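Local coordinates for mandelate racemase / muconate lactonizing enzyme, C-terminal domain protein (Labrenzia alexandrii, PDB 4E5T) that probably catalyses a magnesium-dependent reaction that begins by taking a proton from beside a substrate carboxylate, as in other enolase-superfamily enzymes, at residues R276-G281 and A304-H309; A60-G65 and H76-A81; R22-V27 and G348-L353; E8-G13 and L377-A382. All blocks are in the same frame, centred on the assembly; numbering follows the deposited sequence.

Starting at the N terminus, the chain lays down strand 4-13 and then strand 23-31, opening contact 4 and contact 3 one after the other. Contact 2 closes first, a short connection of ten residues between helices 48-63 and 71-79 of the N-terminal capping domain. Well into the barrel, contact 1 joins helices 270-280 and 296-308. The two wide loops shut only near the end: contact 3 when 348-353 reaches the sheet, contact 4 when 377-382 does. Contacts 1 and 2 thus follow in series within contact 3, which itself lies within contact 4; none cross. Contacts 3 and 4 touch, tying the chain's return from the barrel to the capping sheet.

Contact 1 (R276-G281 and A304-H309); sequences RVLETG and AMAECH
The imidazole of His309 lies with one face against the CB of Leu278, which sits 4.2 Å from the ring centroid and 20° off the ring normal, a CH-pi contact offset toward the rim. The ring is held in that attitude from the last turn of the helix that precedes it: His309 ND1 donates to Met305 O at 3.2 Å along a nearly straight line (169°), with the oxygen in the ring plane, so ND1 carries the proton. Beyond its CB, Leu278 runs on past the ring, and its CD1 ends 3.6 Å from Met305 CB and 4.2 Å from Ala306 CB. These are neighbouring outer helices of the enolase-type barrel, 270-280 and 296-308, and Leu286 of the intervening strand 285-286 touches both Leu278 and Ala306 from the barrel side. Glu279 comes to the histidine obliquely, its CG 3.7 Å from His309 NE2 and its carboxylate plane turned 55° from the ring. Within the chain Glu279 OE2 and His309 NE2 stay 4.6 Å apart; each instead makes a weak hydrogen bond to its counterpart, His309 or Glu279, of a second subunit. The end of Met305 leads away from Leu278, and the residue packs on Cys308 of that same subunit.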
loop_
_atom_site.group_PDB
_atom_site.type_symbol
_atom_site.label_atom_id
_atom_site.label_comp_id
_atom_site.label_asym_id
_atom_site.label_seq_id
_atom_site.Cartn_x
_atom_site.Cartn_y
_atom_site.Cartn_z
ATOM N N ARG A 276 9.709 1.475 14.723
ATOM C CA ARG A 276 9.533 2.087 13.411
ATOM C C ARG A 276 10.685 1.788 12.428
ATOM O O ARG A 276 10.436 1.508 11.245
ATOM C CB ARG A 276 9.301 3.598 13.540
ATOM C CG ARG A 276 9.170 4.318 12.202
ATOM C CD ARG A 276 8.819 5.791 12.370
ATOM N NE ARG A 276 7.536 5.951 13.034
ATOM C CZ ARG A 276 7.390 6.309 14.304
ATOM N NH1 ARG A 276 8.457 6.575 15.044
ATOM N NH2 ARG A 276 6.172 6.412 14.825
ATOM N N VAL A 277 11.927 1.859 12.911
ATOM C CA VAL A 277 13.093 1.531 12.091
ATOM C C VAL A 277 12.923 0.127 11.520
ATOM O O VAL A 277 12.993 -0.082 10.313
ATOM C CB VAL A 277 14.430 1.564 12.902
ATOM C CG1 VAL A 277 15.513 0.803 12.167
ATOM C CG2 VAL A 277 14.890 2.984 13.184
ATOM N N LEU A 278 12.674 -0.831 12.403
ATOM C CA LEU A 278 12.543 -2.220 11.998
ATOM C C LEU A 278 11.431 -2.417 10.988
ATOM O O LEU A 278 11.653 -2.993 9.929
ATOM C CB LEU A 278 12.315 -3.104 13.215
ATOM C CG LEU A 278 13.564 -3.147 14.083
ATOM C CD1 LEU A 278 13.320 -3.959 15.360
ATOM C CD2 LEU A 278 14.728 -3.684 13.256
ATOM N N GLU A 279 10.241 -1.920 11.309
ATOM C CA GLU A 279 9.077 -2.181 10.481
ATOM C C GLU A 279 9.136 -1.506 9.113
ATOM O O GLU A 279 8.717 -2.100 8.103
ATOM C CB GLU A 279 7.799 -1.850 11.230
ATOM C CG GLU A 279 7.430 -2.944 12.198
ATOM C CD GLU A 279 6.528 -2.479 13.310
ATOM O OE1 GLU A 279 6.054 -1.320 13.255
ATOM O OE2 GLU A 279 6.312 -3.283 14.242
ATOM N N THR A 280 9.681 -0.291 9.071
ATOM C CA THR A 280 9.787 0.412 7.801
ATOM C C THR A 280 10.899 -0.169 6.977
ATOM O O THR A 280 10.979 0.101 5.786
ATOM C CB THR A 280 10.067 1.923 7.955
ATOM O OG1 THR A 280 11.304 2.103 8.640
ATOM C CG2 THR A 280 8.957 2.623 8.724
ATOM N N GLY A 281 11.761 -0.961 7.610
ATOM C CA GLY A 281 12.957 -1.468 6.956
ATOM C C GLY A 281 13.987 -0.371 6.728
ATOM O O GLY A 281 14.598 -0.301 5.667
ATOM N N ALA A 304 15.183 -8.209 20.694
ATOM C CA ALA A 304 14.275 -9.306 20.350
ATOM C C ALA A 304 13.391 -8.891 19.190
ATOM O O ALA A 304 12.997 -9.713 18.351
ATOM C CB ALA A 304 13.417 -9.726 21.553
ATOM N N MET A 305 13.054 -7.609 19.152
ATOM C CA MET A 305 12.302 -7.103 18.027
ATOM C C MET A 305 13.087 -7.307 16.721
ATOM O O MET A 305 12.552 -7.800 15.731
ATOM C CB MET A 305 11.926 -5.650 18.250
ATOM C CG MET A 305 10.585 -5.490 18.899
ATOM S SD MET A 305 10.220 -3.758 19.130
ATOM C CE MET A 305 11.114 -3.415 20.619
ATOM N N ALA A 306 14.370 -6.982 16.738
ATOM C CA ALA A 306 15.198 -7.183 15.559
ATOM C C ALA A 306 15.268 -8.654 15.092
ATOM O O ALA A 306 15.483 -8.915 13.911
ATOM C CB ALA A 306 16.591 -6.604 15.785
ATOM N N GLU A 307 15.083 -9.609 16.006
ATOM C CA GLU A 307 15.068 -11.019 15.617
ATOM C C GLU A 307 13.874 -11.300 14.702
ATOM O O GLU A 307 13.961 -12.058 13.737
ATOM C CB GLU A 307 15.020 -11.931 16.837
ATOM C CG GLU A 307 16.206 -11.804 17.780
ATOM C CD GLU A 307 16.166 -12.832 18.923
ATOM O OE1 GLU A 307 16.327 -14.045 18.621
ATOM O OE2 GLU A 307 15.970 -12.430 20.107
ATOM N N CYS A 308 12.761 -10.654 14.999
ATOM C CA CYS A 308 11.561 -10.815 14.197
ATOM C C CYS A 308 11.692 -10.203 12.809
ATOM O O CYS A 308 10.876 -10.471 11.943
ATOM C CB CYS A 308 10.377 -10.168 14.905
ATOM S SG CYS A 308 9.893 -10.988 16.399
ATOM N N HIS A 309 12.709 -9.379 12.592
ATOM C CA HIS A 309 12.802 -8.644 11.337
ATOM C C HIS A 309 14.072 -8.877 10.510
ATOM O O HIS A 309 14.399 -8.053 9.644
ATOM C CB HIS A 309 12.623 -7.161 11.603
ATOM C CG HIS A 309 11.225 -6.794 11.955
ATOM N ND1 HIS A 309 10.774 -6.760 13.255
ATOM C CD2 HIS A 309 10.163 -6.481 11.178
ATOM C CE1 HIS A 309 9.499 -6.422 13.269
ATOM N NE2 HIS A 309 9.104 -6.246 12.019
#

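Contact 2 (A60-G65 and H76-A81); sequences ARQFAG and HKTYGA
This is a partly buried helix-helix contact in the capping domain of the enolase fold, where the C-terminal end of helix 48-63, widened there into a pi-type turn, meets the last turns of helix 71-79. Gln62 carries most of it. With CG anti to the carbonyl carbon (chi1 -51°), Gln62 sets CG 3.4 Å from Thr78 OG1; the bend at chi2 (-45°) then brings OE1 alongside Lys77, 3.6 Å from its CB. The amide's other end, NE2, rests 3.8 Å from Ala81 CB. An alanine here lacks CG and the amide, which would probably loosen the packing on Thr78 and Ala81 and leave the Lys77 chain less well confined. Deeper in, Phe63 approaches Thr78 at about a right angle, CE1 lying 3.4 Å from Thr78 OG1; that hydroxyl is already hydrogen-bonded to Leu74 O, so it meets the ring as a packing neighbour. Leu95 and Leu98 of helix 89-110 pack against the same phenylalanine. On the outer side Lys77 arches over Gln62 through a bend at chi3 (58°), placing its charge where the carbonyl end of helix 48-63 would favour it: Lys77 NZ donates to Gln62 O at 2.8 Å, in the carbonyl plane and on a lone pair.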
loop_
_atom_site.group_PDB
_atom_site.type_symbol
_atom_site.label_atom_id
_atom_site.label_comp_id
_atom_site.label_asym_id
_atom_site.label_seq_id
_atom_site.Cartn_x
_atom_site.Cartn_y
_atom_site.Cartn_z
ATOM N N ALA A 60 15.826 11.474 42.851
ATOM C CA ALA A 60 15.038 11.885 43.994
ATOM C C ALA A 60 13.549 11.724 43.681
ATOM O O ALA A 60 12.791 11.180 44.485
ATOM C CB ALA A 60 15.370 13.319 44.383
ATOM N N ARG A 61 13.137 12.177 42.497
ATOM C CA ARG A 61 11.723 12.188 42.122
ATOM C C ARG A 61 11.182 10.782 41.846
ATOM O O ARG A 61 10.056 10.460 42.212
ATOM C CB ARG A 61 11.500 13.102 40.909
ATOM C CG ARG A 61 10.437 14.184 41.091
ATOM C CD ARG A 61 10.585 15.298 40.048
ATOM N NE ARG A 61 11.278 16.488 40.554
ATOM C CZ ARG A 61 10.664 17.589 40.993
ATOM N NH1 ARG A 61 9.333 17.656 40.991
ATOM N NH2 ARG A 61 11.376 18.623 41.437
ATOM N N GLN A 62 11.993 9.940 41.220
ATOM C CA GLN A 62 11.518 8.627 40.804
ATOM C C GLN A 62 12.089 7.407 41.538
ATOM O O GLN A 62 11.364 6.432 41.741
ATOM C CB GLN A 62 11.697 8.418 39.291
ATOM C CG GLN A 62 11.153 9.510 38.389
ATOM C CD GLN A 62 9.777 9.981 38.785
ATOM O OE1 GLN A 62 8.974 9.226 39.346
ATOM N NE2 GLN A 62 9.490 11.250 38.495
ATOM N N PHE A 63 13.364 7.433 41.927
ATOM C CA PHE A 63 14.006 6.183 42.362
ATOM C C PHE A 63 14.134 5.948 43.864
ATOM O O PHE A 63 13.945 4.833 44.326
ATOM C CB PHE A 63 15.356 5.991 41.676
ATOM C CG PHE A 63 15.250 5.693 40.205
ATOM C CD1 PHE A 63 14.666 6.614 39.336
ATOM C CD2 PHE A 63 15.730 4.501 39.687
ATOM C CE1 PHE A 63 14.558 6.346 37.985
ATOM C CE2 PHE A 63 15.630 4.230 38.333
ATOM C CZ PHE A 63 15.044 5.154 37.479
ATOM N N ALA A 64 14.475 6.988 44.609
ATOM C CA ALA A 64 14.701 6.871 46.046
ATOM C C ALA A 64 13.546 6.147 46.741
ATOM O O ALA A 64 12.392 6.528 46.589
ATOM C CB ALA A 64 14.881 8.243 46.639
ATOM N N GLY A 65 13.860 5.087 47.483
ATOM C CA GLY A 65 12.834 4.322 48.167
ATOM C C GLY A 65 12.265 3.160 47.357
ATOM O O GLY A 65 11.293 2.533 47.769
ATOM N N HIS A 76 8.706 3.412 33.593
ATOM C CA HIS A 76 7.441 4.064 33.309
ATOM C C HIS A 76 7.192 5.323 34.161
ATOM O O HIS A 76 6.756 6.354 33.641
ATOM C CB HIS A 76 6.290 3.055 33.353
ATOM C CG HIS A 76 6.244 2.157 32.151
ATOM N ND1 HIS A 76 6.985 1.001 32.053
ATOM C CD2 HIS A 76 5.570 2.265 30.983
ATOM C CE1 HIS A 76 6.754 0.426 30.886
ATOM N NE2 HIS A 76 5.898 1.173 30.216
ATOM N N LYS A 77 7.501 5.254 35.448
ATOM C CA LYS A 77 7.427 6.436 36.317
ATOM C C LYS A 77 8.216 7.602 35.746
ATOM O O LYS A 77 7.789 8.736 35.832
ATOM C CB LYS A 77 7.943 6.132 37.734
ATOM C CG LYS A 77 6.908 5.493 38.643
ATOM C CD LYS A 77 7.434 5.303 40.045
ATOM C CE LYS A 77 7.884 6.607 40.675
ATOM N NZ LYS A 77 8.607 6.349 41.966
ATOM N N THR A 78 9.361 7.312 35.147
ATOM C CA THR A 78 10.275 8.349 34.682
ATOM C C THR A 78 9.858 8.916 33.329
ATOM O O THR A 78 9.819 10.132 33.112
ATOM C CB THR A 78 11.692 7.776 34.615
ATOM O OG1 THR A 78 12.070 7.408 35.936
ATOM C CG2 THR A 78 12.684 8.791 34.098
ATOM N N TYR A 79 9.543 7.988 32.440
ATOM C CA TYR A 79 9.087 8.239 31.085
ATOM C C TYR A 79 7.756 8.999 31.025
ATOM O O TYR A 79 7.481 9.713 30.052
ATOM C CB TYR A 79 8.915 6.882 30.413
ATOM C CG TYR A 79 8.536 6.933 28.971
ATOM C CD1 TYR A 79 9.344 7.577 28.047
ATOM C CD2 TYR A 79 7.382 6.303 28.521
ATOM C CE1 TYR A 79 8.997 7.610 26.700
ATOM C CE2 TYR A 79 7.034 6.323 27.190
ATOM C CZ TYR A 79 7.840 6.977 26.280
ATOM O OH TYR A 79 7.484 6.990 24.952
ATOM N N GLY A 80 6.927 8.838 32.053
ATOM C CA GLY A 80 5.610 9.432 32.029
ATOM C C GLY A 80 5.503 10.635 32.936
ATOM O O GLY A 80 4.443 11.280 33.019
ATOM N N ALA A 81 6.600 10.923 33.631
ATOM C CA ALA A 81 6.667 12.080 34.511
ATOM C C ALA A 81 6.385 13.360 33.721
ATOM O O ALA A 81 6.845 13.513 32.590
ATOM C CB ALA A 81 8.021 12.142 35.160
#

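Contact 3 (R22-V27 and G348-L353); sequences RYFIFV and GFFAEL
Phe24 and Phe26, on one face of the three-stranded antiparallel sheet of the capping domain, meet the short helix 349-352, which follows the barrel strand 340-342. Here the chain coming back from the barrel packs on the capping sheet of the enolase fold through side chains alone; even the nearest CA atoms, those of Phe26 and Leu353, are 10.6 Å apart. The tight part centres on Leu353, whose CD1 bridges both rings at their edges, 3.7 Å from Phe24 CD2 and 3.8 Å from Phe26 CE2. Phe24 then reaches further across. Its CE2 comes to the edge of the Phe349 ring, while its CZ lies 4.0 Å from Phe350 CZ, the two ring planes inclined at 56°. An alanine here in place of Phe24 has no ring to meet Leu353, Phe349 and Phe350, which would probably weaken the packing between sheet and helix. Phe349 is itself turned with CG anti to the backbone N (chi1 -159°), and Leu353 CG sits over one face of its ring, offset toward the rim. The far side of the helix is quite different: Ala351 is partly exposed, while Gly348 and Glu352 lie at the solvent surface. There Gly348 occupies the N-cap, with a positive phi that suits glycine, and its O accepts from both Ala351 N at 2.9 Å and Glu352 N at 3.2 Å.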
loop_
_atom_site.group_PDB
_atom_site.type_symbol
_atom_site.label_atom_id
_atom_site.label_comp_id
_atom_site.label_asym_id
_atom_site.label_seq_id
_atom_site.Cartn_x
_atom_site.Cartn_y
_atom_site.Cartn_z
ATOM N N ARG A 22 34.775 14.131 24.775
ATOM C CA ARG A 22 35.341 15.122 25.683
ATOM C C ARG A 22 35.145 14.821 27.166
ATOM O O ARG A 22 35.959 15.228 27.976
ATOM C CB ARG A 22 34.776 16.516 25.378
ATOM C CG ARG A 22 35.130 17.063 24.018
ATOM C CD ARG A 22 34.696 18.513 23.895
ATOM N NE ARG A 22 35.517 19.246 22.935
ATOM C CZ ARG A 22 35.152 19.518 21.687
ATOM N NH1 ARG A 22 33.961 19.118 21.246
ATOM N NH2 ARG A 22 35.979 20.194 20.884
ATOM N N TYR A 23 34.061 14.137 27.519
ATOM C CA TYR A 23 33.758 13.867 28.921
ATOM C C TYR A 23 32.812 12.675 29.070
ATOM O O TYR A 23 32.121 12.311 28.115
ATOM C CB TYR A 23 33.161 15.114 29.595
ATOM C CG TYR A 23 31.848 15.620 28.998
ATOM C CD1 TYR A 23 30.628 15.059 29.368
ATOM C CD2 TYR A 23 31.830 16.673 28.089
ATOM C CE1 TYR A 23 29.441 15.517 28.835
ATOM C CE2 TYR A 23 30.636 17.142 27.549
ATOM C CZ TYR A 23 29.443 16.563 27.923
ATOM O OH TYR A 23 28.244 17.015 27.400
ATOM N N PHE A 24 32.785 12.076 30.262
ATOM C CA PHE A 24 31.871 10.971 30.559
ATOM C C PHE A 24 30.992 11.351 31.726
ATOM O O PHE A 24 31.428 12.101 32.600
ATOM C CB PHE A 24 32.628 9.702 30.937
ATOM C CG PHE A 24 33.723 9.349 30.000
ATOM C CD1 PHE A 24 33.565 9.507 28.639
ATOM C CD2 PHE A 24 34.927 8.870 30.481
ATOM C CE1 PHE A 24 34.597 9.188 27.765
ATOM C CE2 PHE A 24 35.956 8.545 29.624
ATOM C CZ PHE A 24 35.799 8.704 28.261
ATOM N N ILE A 25 29.762 10.837 31.761
ATOM C CA ILE A 25 28.910 11.090 32.919
ATOM C C ILE A 25 28.552 9.800 33.666
ATOM O O ILE A 25 27.814 8.956 33.171
ATOM C CB ILE A 25 27.624 11.844 32.543
ATOM C CG1 ILE A 25 27.957 13.086 31.722
ATOM C CG2 ILE A 25 26.850 12.202 33.803
ATOM C CD1 ILE A 25 26.760 13.916 31.333
ATOM N N PHE A 26 29.068 9.653 34.872
ATOM C CA PHE A 26 28.860 8.416 35.608
ATOM C C PHE A 26 27.852 8.619 36.718
ATOM O O PHE A 26 27.711 9.719 37.257
ATOM C CB PHE A 26 30.187 7.915 36.184
ATOM C CG PHE A 26 31.215 7.566 35.139
ATOM C CD1 PHE A 26 30.844 6.957 33.958
ATOM C CD2 PHE A 26 32.550 7.850 35.340
ATOM C CE1 PHE A 26 31.790 6.633 32.997
ATOM C CE2 PHE A 26 33.500 7.530 34.381
ATOM C CZ PHE A 26 33.115 6.915 33.212
ATOM N N VAL A 27 27.138 7.557 37.052
ATOM C CA VAL A 27 26.285 7.579 38.231
ATOM C C VAL A 27 26.657 6.444 39.195
ATOM O O VAL A 27 27.094 5.366 38.771
ATOM C CB VAL A 27 24.764 7.515 37.870
ATOM C CG1 VAL A 27 24.353 8.716 37.064
ATOM C CG2 VAL A 27 24.425 6.249 37.118
ATOM N N GLY A 348 44.406 2.416 28.111
ATOM C CA GLY A 348 44.525 3.806 28.529
ATOM C C GLY A 348 43.521 4.199 29.587
ATOM O O GLY A 348 43.280 3.450 30.537
ATOM N N PHE A 349 42.894 5.357 29.409
ATOM C CA PHE A 349 41.974 5.861 30.420
ATOM C C PHE A 349 40.777 4.933 30.626
ATOM O O PHE A 349 40.160 4.928 31.693
ATOM C CB PHE A 349 41.528 7.278 30.088
ATOM C CG PHE A 349 41.007 8.039 31.273
ATOM C CD1 PHE A 349 41.774 8.161 32.415
ATOM C CD2 PHE A 349 39.740 8.637 31.244
ATOM C CE1 PHE A 349 41.304 8.868 33.513
ATOM C CE2 PHE A 349 39.263 9.348 32.336
ATOM C CZ PHE A 349 40.051 9.461 33.479
ATOM N N PHE A 350 40.475 4.123 29.618
ATOM C CA PHE A 350 39.380 3.167 29.729
ATOM C C PHE A 350 39.649 2.046 30.727
ATOM O O PHE A 350 38.726 1.399 31.209
ATOM C CB PHE A 350 39.003 2.616 28.350
ATOM C CG PHE A 350 38.193 3.573 27.544
ATOM C CD1 PHE A 350 38.801 4.632 26.891
ATOM C CD2 PHE A 350 36.817 3.455 27.489
ATOM C CE1 PHE A 350 38.056 5.538 26.176
ATOM C CE2 PHE A 350 36.067 4.358 26.771
ATOM C CZ PHE A 350 36.693 5.401 26.112
ATOM N N ALA A 351 40.916 1.826 31.048
ATOM C CA ALA A 351 41.264 0.791 32.006
ATOM C C ALA A 351 41.461 1.424 33.366
ATOM O O ALA A 351 41.159 0.819 34.382
ATOM C CB ALA A 351 42.509 0.043 31.564
ATOM N N GLU A 352 41.964 2.650 33.390
ATOM C CA GLU A 352 42.241 3.308 34.662
ATOM C C GLU A 352 40.926 3.566 35.412
ATOM O O GLU A 352 40.860 3.396 36.630
ATOM C CB GLU A 352 43.064 4.590 34.437
ATOM C CG GLU A 352 43.554 5.303 35.695
ATOM C CD GLU A 352 44.303 6.594 35.356
ATOM O OE1 GLU A 352 44.634 6.769 34.158
ATOM O OE2 GLU A 352 44.551 7.430 36.271
ATOM N N LEU A 353 39.880 3.942 34.670
ATOM C CA LEU A 353 38.536 4.159 35.237
ATOM C C LEU A 353 37.873 2.892 35.810
ATOM O O LEU A 353 36.976 2.967 36.639
ATOM C CB LEU A 353 37.598 4.851 34.224
ATOM C CG LEU A 353 37.757 6.371 34.068
ATOM C CD1 LEU A 353 36.958 6.879 32.880
ATOM C CD2 LEU A 353 37.374 7.134 35.331
#

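Contact 4 (E8-G13 and L377-A382); sequences ETFVVG and LNEDVA
Two carboxylates come close at one end of this contact: Glu8 OE1 and Glu379 OE2 stand 4.1 Å apart, their planes almost perpendicular at 88°. Arg383 probably makes the pairing tolerable: its NH1 forms salt bridges with both oxygens and would offset their repulsion, while Tyr38 OH bonds the second oxygen of Glu379. Away from the charges the contact is apolar. Leu377 puts its CD2 over the centre of one face of the Phe10 ring, 4.3 Å above the plane, and Ala382 approaches the same ring obliquely, its CB 3.9 Å from Phe10 CD2. That methyl is shared, because Val12 CG2 also lies 3.9 Å from Ala382 CB. So small a side chain lets strand and helix come close, with the CA atoms of Val12 and Ala382 only 6.1 Å apart. The helix start is fixed by Asn378 at the N-cap: its OD1 accepts from Val381 N at 3.2 Å, in a straight bond (174°) whose donor stands above the carbonyl plane. Asn378 is also the centre of an inverse gamma turn, and its backbone is bonded to Leu353. Phe26 of the neighbouring strand packs against Phe10, Val12 and Leu377, extending the apolar layer. The arrangement is that of the enolase superfamily, in which the chain leaving the barrel returns to pack on the sheet of the N-terminal capping domain.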
loop_
_atom_site.group_PDB
_atom_site.type_symbol
_atom_site.label_atom_id
_atom_site.label_comp_id
_atom_site.label_asym_id
_atom_site.label_seq_id
_atom_site.Cartn_x
_atom_site.Cartn_y
_atom_site.Cartn_z
ATOM N N GLU A 8 25.435 9.268 43.746
ATOM C CA GLU A 8 26.494 10.225 43.489
ATOM C C GLU A 8 26.639 10.294 41.966
ATOM O O GLU A 8 26.433 9.295 41.277
ATOM C CB GLU A 8 27.816 9.845 44.183
ATOM C CG GLU A 8 28.922 10.886 43.960
ATOM C CD GLU A 8 30.220 10.629 44.730
ATOM O OE1 GLU A 8 30.540 9.445 45.015
ATOM O OE2 GLU A 8 30.924 11.627 45.045
ATOM N N THR A 9 26.939 11.480 41.440
ATOM C CA THR A 9 27.230 11.628 40.019
ATOM C C THR A 9 28.673 12.047 39.855
ATOM O O THR A 9 29.272 12.645 40.747
ATOM C CB THR A 9 26.313 12.662 39.297
ATOM O OG1 THR A 9 26.327 13.916 39.997
ATOM C CG2 THR A 9 24.888 12.151 39.188
ATOM N N PHE A 10 29.223 11.707 38.699
ATOM C CA PHE A 10 30.598 12.024 38.366
ATOM C C PHE A 10 30.614 12.557 36.945
ATOM O O PHE A 10 30.082 11.935 36.025
ATOM C CB PHE A 10 31.469 10.771 38.427
ATOM C CG PHE A 10 31.354 9.999 39.716
ATOM C CD1 PHE A 10 30.219 9.239 39.997
ATOM C CD2 PHE A 10 32.395 10.003 40.630
ATOM C CE1 PHE A 10 30.114 8.533 41.168
ATOM C CE2 PHE A 10 32.298 9.286 41.803
ATOM C CZ PHE A 10 31.161 8.553 42.074
ATOM N N VAL A 11 31.199 13.728 36.772
ATOM C CA VAL A 11 31.462 14.248 35.463
ATOM C C VAL A 11 32.962 14.166 35.306
ATOM O O VAL A 11 33.697 14.798 36.052
ATOM C CB VAL A 11 30.975 15.685 35.358
ATOM C CG1 VAL A 11 31.190 16.231 33.937
ATOM C CG2 VAL A 11 29.493 15.765 35.788
ATOM N N VAL A 12 33.413 13.346 34.364
ATOM C CA VAL A 12 34.832 13.044 34.217
ATOM C C VAL A 12 35.356 13.477 32.857
ATOM O O VAL A 12 34.922 12.951 31.835
ATOM C CB VAL A 12 35.095 11.517 34.342
ATOM C CG1 VAL A 12 36.554 11.217 34.084
ATOM C CG2 VAL A 12 34.663 10.989 35.709
ATOM N N GLY A 13 36.288 14.425 32.840
ATOM C CA GLY A 13 36.933 14.833 31.599
ATOM C C GLY A 13 37.828 13.735 31.049
ATOM O O GLY A 13 38.483 13.024 31.803
ATOM N N LEU A 377 33.481 0.863 38.986
ATOM C CA LEU A 377 34.076 2.157 38.717
ATOM C C LEU A 377 35.129 2.468 39.768
ATOM O O LEU A 377 34.893 2.369 40.972
ATOM C CB LEU A 377 33.018 3.264 38.667
ATOM C CG LEU A 377 33.527 4.688 38.369
ATOM C CD1 LEU A 377 34.016 4.859 36.948
ATOM C CD2 LEU A 377 32.489 5.761 38.720
ATOM N N ASN A 378 36.309 2.831 39.305
ATOM C CA ASN A 378 37.309 3.358 40.191
ATOM C C ASN A 378 36.892 4.780 40.540
ATOM O O ASN A 378 37.258 5.729 39.858
ATOM C CB ASN A 378 38.657 3.332 39.495
ATOM C CG ASN A 378 39.795 3.508 40.450
ATOM O OD1 ASN A 378 39.670 4.226 41.439
ATOM N ND2 ASN A 378 40.924 2.857 40.164
ATOM N N GLU A 379 36.102 4.915 41.595
ATOM C CA GLU A 379 35.544 6.205 41.976
ATOM C C GLU A 379 36.621 7.256 42.174
ATOM O O GLU A 379 36.430 8.435 41.825
ATOM C CB GLU A 379 34.727 6.088 43.266
ATOM C CG GLU A 379 33.637 5.057 43.226
ATOM C CD GLU A 379 32.807 5.077 44.487
ATOM O OE1 GLU A 379 32.061 4.095 44.722
ATOM O OE2 GLU A 379 32.906 6.082 45.238
ATOM N N ASP A 380 37.745 6.830 42.749
ATOM C CA ASP A 380 38.835 7.752 43.045
ATOM C C ASP A 380 39.450 8.291 41.769
ATOM O O ASP A 380 39.650 9.495 41.639
ATOM C CB ASP A 380 39.893 7.107 43.934
ATOM C CG ASP A 380 39.373 6.806 45.324
ATOM O OD1 ASP A 380 38.354 7.410 45.733
ATOM O OD2 ASP A 380 39.979 5.962 46.006
ATOM N N VAL A 381 39.738 7.404 40.824
ATOM C CA VAL A 381 40.194 7.843 39.512
ATOM C C VAL A 381 39.167 8.770 38.879
ATOM O O VAL A 381 39.530 9.760 38.248
ATOM C CB VAL A 381 40.511 6.657 38.586
ATOM C CG1 VAL A 381 40.627 7.109 37.145
ATOM C CG2 VAL A 381 41.791 6.010 39.032
ATOM N N ALA A 382 37.889 8.468 39.085
ATOM C CA ALA A 382 36.817 9.302 38.540
ATOM C C ALA A 382 36.756 10.686 39.177
ATOM O O ALA A 382 36.575 11.658 38.470
ATOM C CB ALA A 382 35.470 8.608 38.630
#